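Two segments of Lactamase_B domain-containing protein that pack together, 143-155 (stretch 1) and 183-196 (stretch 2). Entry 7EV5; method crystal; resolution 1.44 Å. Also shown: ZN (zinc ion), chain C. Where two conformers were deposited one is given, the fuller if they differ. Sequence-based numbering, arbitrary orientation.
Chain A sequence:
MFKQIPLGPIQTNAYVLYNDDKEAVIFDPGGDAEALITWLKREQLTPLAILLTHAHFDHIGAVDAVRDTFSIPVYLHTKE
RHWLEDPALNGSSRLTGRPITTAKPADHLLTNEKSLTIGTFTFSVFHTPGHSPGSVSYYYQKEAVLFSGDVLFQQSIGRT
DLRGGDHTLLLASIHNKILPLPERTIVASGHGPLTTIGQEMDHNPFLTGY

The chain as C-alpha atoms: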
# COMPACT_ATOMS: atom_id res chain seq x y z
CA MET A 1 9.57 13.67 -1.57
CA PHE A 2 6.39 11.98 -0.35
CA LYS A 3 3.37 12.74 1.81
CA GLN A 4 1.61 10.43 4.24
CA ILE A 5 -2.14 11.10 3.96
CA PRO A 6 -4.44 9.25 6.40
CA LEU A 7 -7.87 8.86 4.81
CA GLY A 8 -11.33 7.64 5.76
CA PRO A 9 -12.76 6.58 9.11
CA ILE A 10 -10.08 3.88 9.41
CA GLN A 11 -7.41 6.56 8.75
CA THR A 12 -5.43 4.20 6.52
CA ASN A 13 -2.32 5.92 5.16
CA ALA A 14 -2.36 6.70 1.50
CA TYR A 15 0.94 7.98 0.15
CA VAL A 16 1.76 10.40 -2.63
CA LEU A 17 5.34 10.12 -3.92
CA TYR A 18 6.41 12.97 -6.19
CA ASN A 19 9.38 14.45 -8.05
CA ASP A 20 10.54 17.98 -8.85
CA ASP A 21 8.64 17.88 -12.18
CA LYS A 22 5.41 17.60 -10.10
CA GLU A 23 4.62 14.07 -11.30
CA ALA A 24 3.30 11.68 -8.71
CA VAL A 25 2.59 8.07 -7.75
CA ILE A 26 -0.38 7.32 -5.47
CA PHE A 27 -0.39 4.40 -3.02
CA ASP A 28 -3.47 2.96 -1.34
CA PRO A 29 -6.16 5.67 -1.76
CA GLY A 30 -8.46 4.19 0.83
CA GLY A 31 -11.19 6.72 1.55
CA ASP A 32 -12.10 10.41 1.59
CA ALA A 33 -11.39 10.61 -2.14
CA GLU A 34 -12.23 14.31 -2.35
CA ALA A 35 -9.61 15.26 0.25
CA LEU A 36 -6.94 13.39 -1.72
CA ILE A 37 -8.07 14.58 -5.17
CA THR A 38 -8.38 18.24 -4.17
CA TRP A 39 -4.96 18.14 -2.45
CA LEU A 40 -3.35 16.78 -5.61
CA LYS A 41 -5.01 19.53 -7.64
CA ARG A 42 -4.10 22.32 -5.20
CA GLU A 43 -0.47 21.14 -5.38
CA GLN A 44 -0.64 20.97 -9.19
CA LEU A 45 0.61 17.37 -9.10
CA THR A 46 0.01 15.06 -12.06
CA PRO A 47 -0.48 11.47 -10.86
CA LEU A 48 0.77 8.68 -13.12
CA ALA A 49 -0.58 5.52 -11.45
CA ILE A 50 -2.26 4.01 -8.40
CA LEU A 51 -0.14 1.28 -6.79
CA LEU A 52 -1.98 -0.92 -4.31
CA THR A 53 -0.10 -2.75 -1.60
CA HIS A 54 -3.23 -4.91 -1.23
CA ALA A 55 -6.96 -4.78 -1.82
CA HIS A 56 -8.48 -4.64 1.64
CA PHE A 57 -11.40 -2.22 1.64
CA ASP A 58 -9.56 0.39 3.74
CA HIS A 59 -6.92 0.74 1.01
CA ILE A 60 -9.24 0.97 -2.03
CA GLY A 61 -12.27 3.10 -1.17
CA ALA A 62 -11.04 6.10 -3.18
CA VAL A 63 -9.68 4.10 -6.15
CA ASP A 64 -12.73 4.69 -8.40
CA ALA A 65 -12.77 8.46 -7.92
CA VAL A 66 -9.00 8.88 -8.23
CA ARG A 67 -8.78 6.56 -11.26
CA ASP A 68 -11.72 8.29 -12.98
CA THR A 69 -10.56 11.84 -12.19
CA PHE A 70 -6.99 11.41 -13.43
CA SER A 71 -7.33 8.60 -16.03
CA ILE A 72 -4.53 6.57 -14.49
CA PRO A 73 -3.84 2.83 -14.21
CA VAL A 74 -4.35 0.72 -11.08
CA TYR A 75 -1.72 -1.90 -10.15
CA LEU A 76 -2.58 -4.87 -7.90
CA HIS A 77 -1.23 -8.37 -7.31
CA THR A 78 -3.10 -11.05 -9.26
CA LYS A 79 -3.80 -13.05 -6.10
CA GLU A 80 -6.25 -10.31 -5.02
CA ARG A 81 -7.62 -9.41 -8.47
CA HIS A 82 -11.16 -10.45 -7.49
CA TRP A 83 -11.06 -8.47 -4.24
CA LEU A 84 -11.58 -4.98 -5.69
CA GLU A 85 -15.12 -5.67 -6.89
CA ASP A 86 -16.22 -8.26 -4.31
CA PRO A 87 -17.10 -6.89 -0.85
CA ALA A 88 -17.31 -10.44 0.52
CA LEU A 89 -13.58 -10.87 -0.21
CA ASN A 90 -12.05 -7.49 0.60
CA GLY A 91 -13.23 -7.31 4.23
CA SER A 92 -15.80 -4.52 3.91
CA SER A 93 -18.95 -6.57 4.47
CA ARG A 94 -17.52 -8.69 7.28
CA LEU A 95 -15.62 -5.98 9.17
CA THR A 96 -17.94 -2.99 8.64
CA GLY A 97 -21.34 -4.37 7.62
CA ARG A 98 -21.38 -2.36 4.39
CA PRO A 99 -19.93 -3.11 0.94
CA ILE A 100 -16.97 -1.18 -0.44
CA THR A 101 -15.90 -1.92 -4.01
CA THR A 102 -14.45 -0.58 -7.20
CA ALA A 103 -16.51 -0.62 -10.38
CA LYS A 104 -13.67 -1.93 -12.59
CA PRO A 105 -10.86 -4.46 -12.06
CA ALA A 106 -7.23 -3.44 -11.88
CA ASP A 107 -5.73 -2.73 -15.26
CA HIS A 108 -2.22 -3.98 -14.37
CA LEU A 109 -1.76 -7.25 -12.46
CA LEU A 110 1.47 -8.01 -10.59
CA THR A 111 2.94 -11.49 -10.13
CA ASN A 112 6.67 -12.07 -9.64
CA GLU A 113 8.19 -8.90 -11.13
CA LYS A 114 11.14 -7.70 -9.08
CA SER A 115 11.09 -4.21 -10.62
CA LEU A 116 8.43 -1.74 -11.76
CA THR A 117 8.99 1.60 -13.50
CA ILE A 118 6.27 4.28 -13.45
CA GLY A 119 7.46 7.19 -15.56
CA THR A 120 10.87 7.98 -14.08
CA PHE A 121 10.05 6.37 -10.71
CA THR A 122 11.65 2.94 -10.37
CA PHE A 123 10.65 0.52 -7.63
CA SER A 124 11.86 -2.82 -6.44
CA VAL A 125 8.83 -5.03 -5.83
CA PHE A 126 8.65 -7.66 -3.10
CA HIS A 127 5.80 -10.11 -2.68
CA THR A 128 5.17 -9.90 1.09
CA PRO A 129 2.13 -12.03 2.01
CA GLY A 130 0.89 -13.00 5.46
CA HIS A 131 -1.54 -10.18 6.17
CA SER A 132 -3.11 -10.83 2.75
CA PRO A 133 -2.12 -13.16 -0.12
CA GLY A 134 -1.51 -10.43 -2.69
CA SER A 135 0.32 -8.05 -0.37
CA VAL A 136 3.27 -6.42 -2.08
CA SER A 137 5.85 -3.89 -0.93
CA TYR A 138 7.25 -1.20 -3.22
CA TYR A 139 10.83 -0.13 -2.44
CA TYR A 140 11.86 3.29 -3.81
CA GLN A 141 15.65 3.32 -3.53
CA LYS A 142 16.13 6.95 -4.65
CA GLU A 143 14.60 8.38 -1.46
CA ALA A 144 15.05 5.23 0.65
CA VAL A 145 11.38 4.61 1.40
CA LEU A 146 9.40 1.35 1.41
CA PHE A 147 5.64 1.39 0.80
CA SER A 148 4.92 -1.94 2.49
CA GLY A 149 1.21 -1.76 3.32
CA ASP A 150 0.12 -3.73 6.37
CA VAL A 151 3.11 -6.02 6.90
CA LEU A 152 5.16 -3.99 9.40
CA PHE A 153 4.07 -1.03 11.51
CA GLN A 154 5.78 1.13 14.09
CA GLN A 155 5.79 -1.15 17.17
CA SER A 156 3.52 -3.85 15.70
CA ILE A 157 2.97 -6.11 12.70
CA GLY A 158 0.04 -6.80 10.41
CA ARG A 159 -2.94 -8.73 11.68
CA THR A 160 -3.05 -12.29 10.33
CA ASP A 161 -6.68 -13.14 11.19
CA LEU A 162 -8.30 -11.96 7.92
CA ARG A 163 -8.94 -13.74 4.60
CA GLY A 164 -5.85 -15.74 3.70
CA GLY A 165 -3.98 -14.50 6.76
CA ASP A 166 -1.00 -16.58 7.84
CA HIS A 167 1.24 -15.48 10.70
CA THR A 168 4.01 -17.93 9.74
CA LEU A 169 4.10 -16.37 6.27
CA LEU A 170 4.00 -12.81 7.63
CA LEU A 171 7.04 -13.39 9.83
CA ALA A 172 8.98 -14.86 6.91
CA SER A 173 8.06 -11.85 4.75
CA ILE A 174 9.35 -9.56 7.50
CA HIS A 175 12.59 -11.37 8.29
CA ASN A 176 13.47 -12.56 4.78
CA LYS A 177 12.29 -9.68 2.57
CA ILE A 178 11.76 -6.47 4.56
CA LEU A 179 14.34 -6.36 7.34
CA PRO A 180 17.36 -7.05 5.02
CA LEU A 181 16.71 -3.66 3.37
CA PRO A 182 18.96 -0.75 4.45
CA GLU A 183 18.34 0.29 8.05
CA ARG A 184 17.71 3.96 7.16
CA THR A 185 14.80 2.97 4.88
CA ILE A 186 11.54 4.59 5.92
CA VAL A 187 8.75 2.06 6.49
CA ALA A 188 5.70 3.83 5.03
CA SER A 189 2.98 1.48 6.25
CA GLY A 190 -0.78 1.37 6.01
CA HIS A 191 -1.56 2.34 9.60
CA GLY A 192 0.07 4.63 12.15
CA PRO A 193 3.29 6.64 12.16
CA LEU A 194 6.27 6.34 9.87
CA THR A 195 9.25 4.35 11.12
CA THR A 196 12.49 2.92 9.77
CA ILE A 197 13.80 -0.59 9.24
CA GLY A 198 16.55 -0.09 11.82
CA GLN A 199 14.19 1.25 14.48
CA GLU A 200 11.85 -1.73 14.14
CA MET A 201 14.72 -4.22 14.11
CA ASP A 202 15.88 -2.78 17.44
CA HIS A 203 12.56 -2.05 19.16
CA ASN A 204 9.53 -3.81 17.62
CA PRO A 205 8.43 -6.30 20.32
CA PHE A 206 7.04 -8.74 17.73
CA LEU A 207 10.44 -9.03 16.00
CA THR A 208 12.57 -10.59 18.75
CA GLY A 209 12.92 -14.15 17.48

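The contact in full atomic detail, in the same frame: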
# COMPACT_ATOMS: atom_id res chain seq x y z
N GLU A 143 14.82 7.68 -2.72
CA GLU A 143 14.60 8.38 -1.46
C GLU A 143 14.51 7.44 -0.27
O GLU A 143 14.09 7.86 0.81
CB GLU A 143 13.38 9.30 -1.53
CG GLU A 143 13.45 10.38 -2.61
CD GLU A 143 14.54 11.41 -2.36
OE1 GLU A 143 14.93 11.61 -1.20
OE2 GLU A 143 15.01 12.03 -3.35
N ALA A 144 14.91 6.18 -0.45
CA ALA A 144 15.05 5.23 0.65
C ALA A 144 13.77 5.09 1.46
O ALA A 144 13.75 5.25 2.69
CB ALA A 144 16.25 5.59 1.54
N VAL A 145 12.68 4.77 0.77
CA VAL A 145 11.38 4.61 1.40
C VAL A 145 10.72 3.35 0.85
O VAL A 145 10.81 3.06 -0.35
CB VAL A 145 10.48 5.86 1.22
CG1 VAL A 145 10.38 6.27 -0.23
CG2 VAL A 145 9.09 5.63 1.80
N LEU A 146 10.06 2.61 1.73
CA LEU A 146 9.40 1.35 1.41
C LEU A 146 7.91 1.51 1.68
O LEU A 146 7.51 1.74 2.82
CB LEU A 146 9.98 0.22 2.27
CG LEU A 146 9.32 -1.16 2.11
CD1 LEU A 146 9.72 -1.80 0.79
CD2 LEU A 146 9.72 -2.04 3.29
N PHE A 147 7.10 1.35 0.64
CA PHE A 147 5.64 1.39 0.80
C PHE A 147 5.20 -0.06 0.93
O PHE A 147 4.98 -0.75 -0.06
CB PHE A 147 5.01 2.12 -0.38
CG PHE A 147 5.55 3.51 -0.57
CD1 PHE A 147 5.04 4.56 0.17
CD2 PHE A 147 6.59 3.75 -1.46
CE1 PHE A 147 5.53 5.83 0.02
CE2 PHE A 147 7.10 5.04 -1.61
CZ PHE A 147 6.57 6.08 -0.87
N SER A 148 5.09 -0.52 2.18
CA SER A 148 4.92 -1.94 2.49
C SER A 148 3.53 -2.30 3.00
O SER A 148 3.34 -3.41 3.51
CB SER A 148 5.99 -2.40 3.47
OG SER A 148 6.17 -1.47 4.53
N GLY A 149 2.56 -1.40 2.91
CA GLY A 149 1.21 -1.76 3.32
C GLY A 149 1.15 -2.20 4.77
O GLY A 149 1.69 -1.54 5.67
N ASP A 150 0.47 -3.32 5.01
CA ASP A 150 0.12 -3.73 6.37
C ASP A 150 0.98 -4.87 6.88
O ASP A 150 0.54 -5.63 7.74
CB ASP A 150 -1.37 -4.08 6.46
CG ASP A 150 -2.28 -2.87 6.29
OD1 ASP A 150 -1.77 -1.75 6.05
OD2 ASP A 150 -3.51 -3.05 6.37
N VAL A 151 2.22 -4.97 6.42
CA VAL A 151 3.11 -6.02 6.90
C VAL A 151 3.75 -5.63 8.23
O VAL A 151 3.74 -6.41 9.19
CB VAL A 151 4.16 -6.33 5.81
CG1 VAL A 151 5.22 -7.26 6.35
CG2 VAL A 151 3.48 -6.93 4.59
N LEU A 152 4.32 -4.43 8.29
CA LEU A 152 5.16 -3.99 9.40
C LEU A 152 4.75 -2.58 9.76
O LEU A 152 4.73 -1.70 8.90
CB LEU A 152 6.64 -4.01 8.98
CG LEU A 152 7.66 -3.48 9.99
CD1 LEU A 152 7.66 -4.31 11.27
CD2 LEU A 152 9.05 -3.41 9.37
N PHE A 153 4.43 -2.36 11.03
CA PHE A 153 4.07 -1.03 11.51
C PHE A 153 5.10 -0.59 12.54
O PHE A 153 5.96 -1.37 12.97
CB PHE A 153 2.70 -1.04 12.19
CG PHE A 153 1.60 -1.61 11.35
CD1 PHE A 153 1.22 -1.01 10.15
CD2 PHE A 153 0.90 -2.74 11.77
CE1 PHE A 153 0.18 -1.54 9.38
CE2 PHE A 153 -0.14 -3.27 11.01
CZ PHE A 153 -0.50 -2.67 9.81
N GLN A 154 5.01 0.67 12.94
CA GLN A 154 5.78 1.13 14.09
C GLN A 154 5.25 0.43 15.33
O GLN A 154 4.09 0.61 15.71
CB GLN A 154 5.62 2.64 14.23
CG GLN A 154 6.50 3.24 15.30
CD GLN A 154 6.12 4.68 15.59
OE1 GLN A 154 5.03 4.96 16.09
NE2 GLN A 154 7.02 5.60 15.26
N GLN A 155 6.08 -0.42 15.93
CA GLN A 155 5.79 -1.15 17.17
C GLN A 155 4.81 -2.31 17.05
O GLN A 155 4.44 -2.90 18.07
CB GLN A 155 5.35 -0.22 18.32
CG GLN A 155 6.46 0.64 18.89
CD GLN A 155 7.51 -0.18 19.60
OE1 GLN A 155 8.66 -0.25 19.17
NE2 GLN A 155 7.12 -0.83 20.68
N GLU A 183 18.98 -0.06 6.78
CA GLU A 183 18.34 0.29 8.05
C GLU A 183 17.73 1.69 8.04
O GLU A 183 16.76 1.93 8.77
CB GLU A 183 19.30 0.08 9.22
CG GLU A 183 19.43 -1.39 9.68
CD GLU A 183 20.17 -1.55 11.00
OE1 GLU A 183 20.07 -0.66 11.87
OE2 GLU A 183 20.86 -2.58 11.17
N ARG A 184 18.26 2.61 7.23
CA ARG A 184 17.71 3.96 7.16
C ARG A 184 16.42 4.05 6.35
O ARG A 184 15.80 5.12 6.32
CB ARG A 184 18.74 4.99 6.64
CG ARG A 184 18.81 5.13 5.12
CD ARG A 184 19.63 6.37 4.70
NE ARG A 184 19.56 6.60 3.26
CZ ARG A 184 19.17 7.74 2.70
NH1 ARG A 184 18.80 8.76 3.45
NH2 ARG A 184 19.14 7.85 1.37
N THR A 185 16.00 2.96 5.70
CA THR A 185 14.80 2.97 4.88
C THR A 185 13.57 3.29 5.71
O THR A 185 13.32 2.66 6.74
CB THR A 185 14.60 1.59 4.24
OG1 THR A 185 15.78 1.22 3.53
CG2 THR A 185 13.43 1.63 3.27
N ILE A 186 12.80 4.28 5.25
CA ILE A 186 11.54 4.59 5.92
C ILE A 186 10.52 3.50 5.61
O ILE A 186 10.36 3.10 4.45
CB ILE A 186 11.04 5.97 5.49
CG1 ILE A 186 11.92 7.06 6.12
CG2 ILE A 186 9.58 6.17 5.87
CD1 ILE A 186 11.67 8.45 5.55
N VAL A 187 9.86 2.99 6.65
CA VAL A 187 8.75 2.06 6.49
C VAL A 187 7.48 2.90 6.45
O VAL A 187 7.04 3.44 7.47
CB VAL A 187 8.72 1.01 7.60
CG1 VAL A 187 7.50 0.11 7.46
CG2 VAL A 187 9.99 0.18 7.55
N ALA A 188 6.92 3.06 5.25
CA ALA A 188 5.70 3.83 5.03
C ALA A 188 4.58 2.81 4.94
O ALA A 188 4.30 2.24 3.88
CB ALA A 188 5.82 4.69 3.77
N SER A 189 3.94 2.56 6.08
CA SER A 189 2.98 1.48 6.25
C SER A 189 1.55 1.99 6.19
O SER A 189 1.28 3.18 6.11
CB SER A 189 3.24 0.77 7.58
OG SER A 189 2.83 1.59 8.66
N GLY A 190 0.62 1.03 6.19
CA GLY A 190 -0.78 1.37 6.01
C GLY A 190 -1.45 1.99 7.21
O GLY A 190 -2.52 2.57 7.06
N HIS A 191 -0.87 1.86 8.40
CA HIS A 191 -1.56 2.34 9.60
C HIS A 191 -0.53 2.88 10.59
O HIS A 191 0.46 2.21 10.86
CB HIS A 191 -2.36 1.19 10.23
CG HIS A 191 -3.40 0.61 9.31
ND1 HIS A 191 -4.67 1.12 9.21
CD2 HIS A 191 -3.33 -0.40 8.41
CE1 HIS A 191 -5.35 0.45 8.31
NE2 HIS A 191 -4.56 -0.48 7.80
N GLY A 192 -0.78 4.08 11.12
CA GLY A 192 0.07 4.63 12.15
C GLY A 192 1.27 5.39 11.62
O GLY A 192 1.40 5.63 10.42
N PRO A 193 2.18 5.76 12.53
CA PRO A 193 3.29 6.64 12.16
C PRO A 193 4.33 5.97 11.28
O PRO A 193 4.48 4.74 11.24
CB PRO A 193 3.92 6.99 13.52
CG PRO A 193 2.86 6.73 14.53
CD PRO A 193 2.05 5.59 13.98
N LEU A 194 5.09 6.81 10.58
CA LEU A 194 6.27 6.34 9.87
C LEU A 194 7.29 5.78 10.85
O LEU A 194 7.33 6.15 12.03
CB LEU A 194 6.90 7.50 9.10
CG LEU A 194 6.11 8.12 7.96
CD1 LEU A 194 6.82 9.36 7.46
CD2 LEU A 194 5.92 7.11 6.83
N THR A 195 8.13 4.88 10.36
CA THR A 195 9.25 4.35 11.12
C THR A 195 10.37 4.02 10.15
O THR A 195 10.31 4.39 8.97
CB THR A 195 8.79 3.18 12.01
OG1 THR A 195 9.84 2.86 12.92
CG2 THR A 195 8.43 1.96 11.17
N THR A 196 11.43 3.38 10.64
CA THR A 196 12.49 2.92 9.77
C THR A 196 12.76 1.45 10.06
O THR A 196 12.36 0.92 11.10
CB THR A 196 13.81 3.71 9.92
OG1 THR A 196 14.29 3.56 11.27
CG2 THR A 196 13.60 5.18 9.59
ZN ZN C . -5.02 -1.67 6.23
O HOH W 1 2.29 1.37 2.20
O HOH W 2 2.95 2.48 12.02
O HOH W 3 7.45 8.33 13.74
O HOH W 4 10.00 4.87 14.63
O HOH W 5 -6.06 -3.36 5.92

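The strands that begin at Val145 and Ile186 lie side by side as parallel neighbours, their axes approaching to 4.8 Å with 28° between their directions. Val145 pairs with Ile186 and Leu146 with Val187. The hydrogen bonds follow the alternation expected of parallel strands, in which one residue bonds to two that flank its partner: Ile186 N donates to Ala144 O (2.9 Å), Leu146 N to Ile186 O (2.8 Å), and Ala188 N to Leu146 O (2.8 Å). The ladder then slackens. The bond from Ser148 N to Ala188 O is weak at 3.3 Å, and water 1 enters here, accepting from Gly149 N (2.9 Å) and donating to Ala188 O (2.8 Å), so that it bridges a gap of 4.1 Å between those two backbone atoms. Beyond it, Gly190 N donates to Gly149 O (2.8 Å), a short direct bond again. A type II' turn from Ser148 to Val151 redirects the first stretch, with Gly149 at a positive phi that favours glycine.

Side chains alternate across the sheet. On the face carrying Val145, Phe147, Ile186 and Ala188, Val145 CG2 meets Ile186 CG2 at 4.1 Å and Ala188 CB at 3.9 Å, while Phe147 CD1 lies 3.7 Å from Ala188 CB; the small alanine is thus in contact with both hydrophobic neighbours. On the face of Leu146 and Val187, Leu152 adds an apolar contact, its CD2 lying 4.1 Å from Val187 CG2. At the start of the ladder, Ala144 CB sits over one face of the Arg184 guanidinium, 3.7 Å from NH2.

After the strands, the stretches converge on zinc. Asp150 OD2 and His191 NE2 each bind the ion at 2.0 Å, alongside water 5 and ligands from elsewhere in the structure. The 3.1 Å between Asp150 OD2 and His191 NE2 therefore reflects shared coordination, not a hydrogen bond. Close packing leaves no room for a side chain at Gly190: an ideal CB there would fall 1.9 Å from Asp150 OD1. Phe153 packs obliquely against His191, Phe153 CE1 lying 3.8 Å from His191 CD2, and presents its ring edge to Ser189 OG, which is 3.4 Å from Phe153 CD1.

Farther along, water joins the polar groups around Gln154. Water 2 accepts from Gln154 N (2.9 Å) and lies 2.8 Å from both His191 O and Pro193 O. Water 4 accepts from Gln154 NE2 (3.1 Å) and donates to Thr195 OG1 (2.6 Å). The extended Gln154 side chain also packs directly, with OE1 3.2 Å from Pro193 CG and CB 3.9 Å from Thr195 CB.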